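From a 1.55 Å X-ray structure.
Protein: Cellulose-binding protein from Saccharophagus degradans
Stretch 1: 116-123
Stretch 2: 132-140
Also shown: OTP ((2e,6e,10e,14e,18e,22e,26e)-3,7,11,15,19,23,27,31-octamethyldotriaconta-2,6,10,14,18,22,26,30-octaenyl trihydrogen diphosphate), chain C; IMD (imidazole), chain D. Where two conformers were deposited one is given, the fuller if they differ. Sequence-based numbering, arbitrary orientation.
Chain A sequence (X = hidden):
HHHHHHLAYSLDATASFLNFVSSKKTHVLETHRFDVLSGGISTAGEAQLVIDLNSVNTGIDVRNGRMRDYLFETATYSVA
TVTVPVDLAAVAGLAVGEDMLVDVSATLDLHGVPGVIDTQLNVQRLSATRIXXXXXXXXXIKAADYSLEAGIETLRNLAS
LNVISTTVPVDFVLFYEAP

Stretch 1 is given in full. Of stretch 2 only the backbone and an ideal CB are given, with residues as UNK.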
# COMPACT_ATOMS: atom_id res chain seq x y z
N VAL A 116 1.15 -12.52 4.23
CA VAL A 116 2.02 -12.47 3.07
C VAL A 116 1.19 -12.18 1.83
O VAL A 116 0.11 -12.79 1.63
CB VAL A 116 2.76 -13.77 2.87
CG1 VAL A 116 3.57 -13.73 1.58
CG2 VAL A 116 3.68 -14.03 4.02
N ILE A 117 1.67 -11.23 1.03
CA ILE A 117 1.07 -10.92 -0.29
C ILE A 117 2.01 -11.47 -1.32
O ILE A 117 3.15 -11.04 -1.43
CB ILE A 117 0.89 -9.41 -0.48
CG1 ILE A 117 -0.06 -8.87 0.59
CG2 ILE A 117 0.41 -9.08 -1.96
CD1 ILE A 117 -0.19 -7.38 0.51
N ASP A 118 1.56 -12.51 -2.02
CA ASP A 118 2.30 -13.11 -3.11
C ASP A 118 1.84 -12.41 -4.39
O ASP A 118 0.69 -12.57 -4.82
CB ASP A 118 2.00 -14.63 -3.18
CG ASP A 118 2.60 -15.38 -2.01
OD1 ASP A 118 3.84 -15.28 -1.82
OD2 ASP A 118 1.82 -16.08 -1.28
N THR A 119 2.69 -11.57 -4.94
CA THR A 119 2.27 -10.77 -6.11
C THR A 119 3.48 -10.49 -6.96
O THR A 119 4.63 -10.81 -6.63
CB THR A 119 1.57 -9.49 -5.68
OG1 THR A 119 0.83 -8.92 -6.79
CG2 THR A 119 2.58 -8.46 -5.16
N GLN A 120 3.25 -9.84 -8.09
CA GLN A 120 4.31 -9.53 -9.02
C GLN A 120 4.42 -8.00 -9.11
O GLN A 120 3.39 -7.30 -9.25
CB GLN A 120 3.94 -10.10 -10.39
CG GLN A 120 5.02 -10.07 -11.34
CD GLN A 120 4.60 -10.92 -12.57
OE1 GLN A 120 3.69 -10.50 -13.31
NE2 GLN A 120 5.13 -12.15 -12.73
N LEU A 121 5.65 -7.53 -8.99
CA LEU A 121 5.96 -6.10 -9.09
C LEU A 121 6.69 -5.83 -10.38
O LEU A 121 7.41 -6.68 -10.91
CB LEU A 121 6.81 -5.62 -7.93
CG LEU A 121 6.21 -5.92 -6.54
CD1 LEU A 121 7.18 -5.39 -5.42
CD2 LEU A 121 4.81 -5.34 -6.34
N ASN A 122 6.42 -4.63 -10.91
CA ASN A 122 7.14 -4.09 -12.02
C ASN A 122 8.17 -3.10 -11.47
O ASN A 122 7.81 -2.21 -10.70
CB ASN A 122 6.21 -3.38 -13.00
CG ASN A 122 6.92 -2.98 -14.25
OD1 ASN A 122 7.64 -1.95 -14.28
ND2 ASN A 122 6.77 -3.80 -15.34
N VAL A 123 9.43 -3.33 -11.80
CA VAL A 123 10.51 -2.46 -11.41
C VAL A 123 11.16 -1.89 -12.66
O VAL A 123 11.61 -2.66 -13.51
CB VAL A 123 11.56 -3.20 -10.58
CG1 VAL A 123 12.75 -2.22 -10.18
CG2 VAL A 123 10.92 -3.88 -9.35
N UNK A 132 11.36 3.05 -10.26
CA UNK A 132 9.92 3.09 -10.11
C UNK A 132 9.39 1.66 -9.90
O UNK A 132 9.70 0.75 -10.72
CB UNK A 132 9.27 3.75 -11.33
N UNK A 133 8.61 1.48 -8.84
CA UNK A 133 8.07 0.18 -8.48
C UNK A 133 6.57 0.25 -8.38
O UNK A 133 6.01 1.10 -7.70
CB UNK A 133 8.67 -0.32 -7.16
N UNK A 134 5.91 -0.66 -9.07
CA UNK A 134 4.45 -0.64 -9.04
C UNK A 134 3.88 -2.05 -9.12
O UNK A 134 4.56 -2.99 -9.54
CB UNK A 134 3.90 0.21 -10.19
N UNK A 135 2.65 -2.21 -8.69
CA UNK A 135 2.00 -3.52 -8.84
C UNK A 135 1.79 -3.80 -10.32
O UNK A 135 1.22 -2.97 -11.07
CB UNK A 135 0.67 -3.57 -8.09
N UNK A 136 2.24 -4.97 -10.75
CA UNK A 136 2.14 -5.32 -12.16
C UNK A 136 0.75 -5.59 -12.55
O UNK A 136 0.37 -5.36 -13.70
CB UNK A 136 3.01 -6.54 -12.49
N UNK A 137 -0.07 -6.07 -11.64
CA UNK A 137 -1.46 -6.32 -12.00
C UNK A 137 -2.37 -5.83 -10.92
O UNK A 137 -1.93 -5.58 -9.79
CB UNK A 137 -1.71 -7.81 -12.26
N UNK A 138 -3.67 -5.73 -11.25
CA UNK A 138 -4.57 -5.41 -10.19
C UNK A 138 -4.38 -6.35 -8.95
O UNK A 138 -4.17 -7.54 -9.09
CB UNK A 138 -6.00 -5.49 -10.72
N UNK A 139 -4.37 -5.75 -7.78
CA UNK A 139 -3.95 -6.35 -6.50
C UNK A 139 -5.14 -6.20 -5.56
O UNK A 139 -5.57 -5.07 -5.31
CB UNK A 139 -2.69 -5.69 -5.93
N UNK A 140 -5.72 -7.30 -5.08
CA UNK A 140 -6.92 -7.24 -4.26
C UNK A 140 -6.57 -7.65 -2.85
O UNK A 140 -5.89 -8.68 -2.65
CB UNK A 140 -8.03 -8.13 -4.83
O7 OTP C . -23.15 6.24 1.07
P2 OTP C . -22.85 7.21 2.19
O5 OTP C . -23.99 7.34 3.18
O6 OTP C . -22.26 8.52 1.74
O4 OTP C . -21.69 6.43 3.06
P1 OTP C . -20.13 6.85 3.21
O2 OTP C . -19.48 6.37 1.93
O3 OTP C . -19.89 8.23 3.78
O1 OTP C . -19.46 5.84 4.28
C40 OTP C . -19.31 4.46 3.87
C39 OTP C . -17.82 4.06 3.88
C37 OTP C . -17.24 3.41 2.89
C38 OTP C . -17.89 2.98 1.57
C36 OTP C . -15.78 3.01 3.02
C35 OTP C . -15.54 1.54 3.25
C34 OTP C . -14.03 1.23 3.26
C32 OTP C . -13.47 0.10 2.80
C33 OTP C . -14.25 -0.96 2.11
C31 OTP C . -11.94 0.01 2.85
C30 OTP C . -11.31 -1.16 3.57
C29 OTP C . -9.80 -1.17 3.43
C27 OTP C . -9.06 -2.27 3.32
C28 OTP C . -9.60 -3.69 3.42
C26 OTP C . -7.58 -2.19 3.03
C25 OTP C . -7.00 -0.81 2.80
C24 OTP C . -5.63 -0.80 2.10
C22 OTP C . -4.44 -0.64 2.69
C23 OTP C . -4.23 -0.29 4.14
C21 OTP C . -3.21 -0.74 1.84
C20 OTP C . -2.37 -2.01 2.13
C19 OTP C . -1.08 -2.09 1.30
C17 OTP C . -0.87 -2.88 0.25
C18 OTP C . -1.77 -3.97 -0.23
C16 OTP C . 0.40 -2.69 -0.56
C15 OTP C . 1.27 -3.92 -0.58
C14 OTP C . 2.66 -3.60 -1.07
C12 OTP C . 3.43 -4.43 -1.82
C13 OTP C . 2.91 -5.78 -2.32
C11 OTP C . 4.82 -4.08 -2.23
C10 OTP C . 5.30 -2.71 -1.96
C9 OTP C . 6.62 -2.31 -2.62
C7 OTP C . 7.82 -2.20 -2.02
C8 OTP C . 8.09 -2.32 -0.53
C6 OTP C . 9.01 -1.87 -2.89
C5 OTP C . 9.83 -3.08 -3.29
C4 OTP C . 11.06 -2.71 -4.07
C2 OTP C . 11.54 -3.45 -5.08
C3 OTP C . 11.01 -4.73 -5.63
C1 OTP C . 12.79 -2.97 -5.76
N1 IMD D . -1.37 1.89 -10.95
C2 IMD D . -0.23 2.15 -11.66
N3 IMD D . 0.51 1.01 -11.69
C4 IMD D . -0.11 0.02 -11.00
C5 IMD D . -1.30 0.59 -10.53

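Stretch 2 runs antiparallel to stretch 1 as far as 135, turns through 136-138, and comes back to stretch 1 beside Thr119.

Position 132 has extended backbone angles, and its CB points sideways with nothing of stretch 1 within 5.5 Å. Many side chains would fit this open space. It is Met132, extended at chi1 and chi2 (both t); its O accepts a weak CA-H...O contact from Val123 CA at 3.4 Å.

Position 133 pairs with Val123, and its CB lies on the same face of the sheet, 4.7 Å from Val123 CG2. Leu121 and the lipid chain of OTP make this side apolar, so a branched aliphatic residue suits the extended strand; valine, isoleucine or leucine would each be reasonable. Val133 brings CG1 to 4.0 Å from Leu121 CD1 and 4.3 Å from Val123 CG2.

Position 134 forms the hydrogen-bonded pair with Asn122: Asn122 N donates to the O of 134 at 2.8 Å, and the N of 134 donates to Asn122 O at 2.9 Å. Its CB shares the Asn122 face, with imidazole nearby, so a polar side chain with both donor and acceptor is favoured. Gln134 accepts from IMD N3 through OE1 at 2.5 Å, while its NE2 donates to water 2 at 2.9 Å; that water also donates to Asn122 OD1 at 2.8 Å.

At 135 CB points away from stretch 1, and the backbone is about to turn. A small polar residue able to brace the turn would suit. Asn135 does so, its ND2 donating to the O of 137 at 2.9 Å.

Position 136 turns back with phi/psi of -72/-29, and its CB points toward stretch 1, 3.4 Å from Gln120 O. Its N donates to that same O at 3.0 Å, which excludes proline. A long polar side chain could reach the amide of Asn122; glutamine or glutamate would serve. Gln136 accepts from Asn122 ND2 through OE1 at 3.1 Å.

Position 137 points sideways, leaving room for many small or polar residues. In Ser137 the backbone N donates to water 1 at 3.1 Å, and this water donates to Gln120 O at 2.8 Å.

At 138 CB points away, and a phi of -50 is compatible with proline; the residue is Pro138.

Position 139 aims CB toward stretch 1, 4.9 Å from Thr119 OG1, with Ile117 beyond. A sizeable aliphatic side chain is needed to span the gap. Leu139 places CD1 3.8 Å from Ile117 CG2 and 3.9 Å from Thr119 OG1.

Position 140 is out of reach, so stretch 1 sets no preference; it is Leu140.

Stretch 2 (132-140) MVQNQSPLL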
# COMPACT_ATOMS: atom_id res chain seq x y z
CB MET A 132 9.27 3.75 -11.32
CG MET A 132 7.75 3.85 -11.21
SD MET A 132 6.99 4.61 -12.68
CE MET A 132 7.60 3.60 -14.01
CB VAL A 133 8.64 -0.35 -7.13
CG1 VAL A 133 8.18 -1.77 -6.84
CG2 VAL A 133 10.18 -0.27 -7.15
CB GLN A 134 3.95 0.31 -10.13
CG GLN A 134 4.28 -0.17 -11.57
CD GLN A 134 3.94 0.85 -12.60
OE1 GLN A 134 2.81 1.37 -12.63
NE2 GLN A 134 4.92 1.17 -13.44
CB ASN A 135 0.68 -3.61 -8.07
CG ASN A 135 -0.30 -2.48 -8.41
OD1 ASN A 135 0.02 -1.29 -8.20
ND2 ASN A 135 -1.51 -2.84 -8.84
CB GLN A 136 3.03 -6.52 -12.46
CG GLN A 136 2.86 -7.07 -13.91
CD GLN A 136 3.28 -6.12 -15.01
OE1 GLN A 136 4.00 -5.15 -14.77
NE2 GLN A 136 2.80 -6.37 -16.23
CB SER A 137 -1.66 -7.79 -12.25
OG SER A 137 -1.33 -8.51 -11.08
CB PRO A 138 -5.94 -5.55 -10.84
CG PRO A 138 -5.68 -5.19 -12.33
CD PRO A 138 -4.34 -5.85 -12.57
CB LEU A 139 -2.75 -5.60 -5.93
CG LEU A 139 -2.23 -6.03 -4.54
CD1 LEU A 139 -1.97 -7.56 -4.44
CD2 LEU A 139 -0.94 -5.23 -4.20
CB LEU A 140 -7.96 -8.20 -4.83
CG LEU A 140 -8.37 -8.00 -6.29
CD1 LEU A 140 -9.10 -9.26 -6.79
CD2 LEU A 140 -9.19 -6.68 -6.46
O HOH W 1 0.68 -6.83 -8.72
O HOH W 2 7.61 0.30 -12.65
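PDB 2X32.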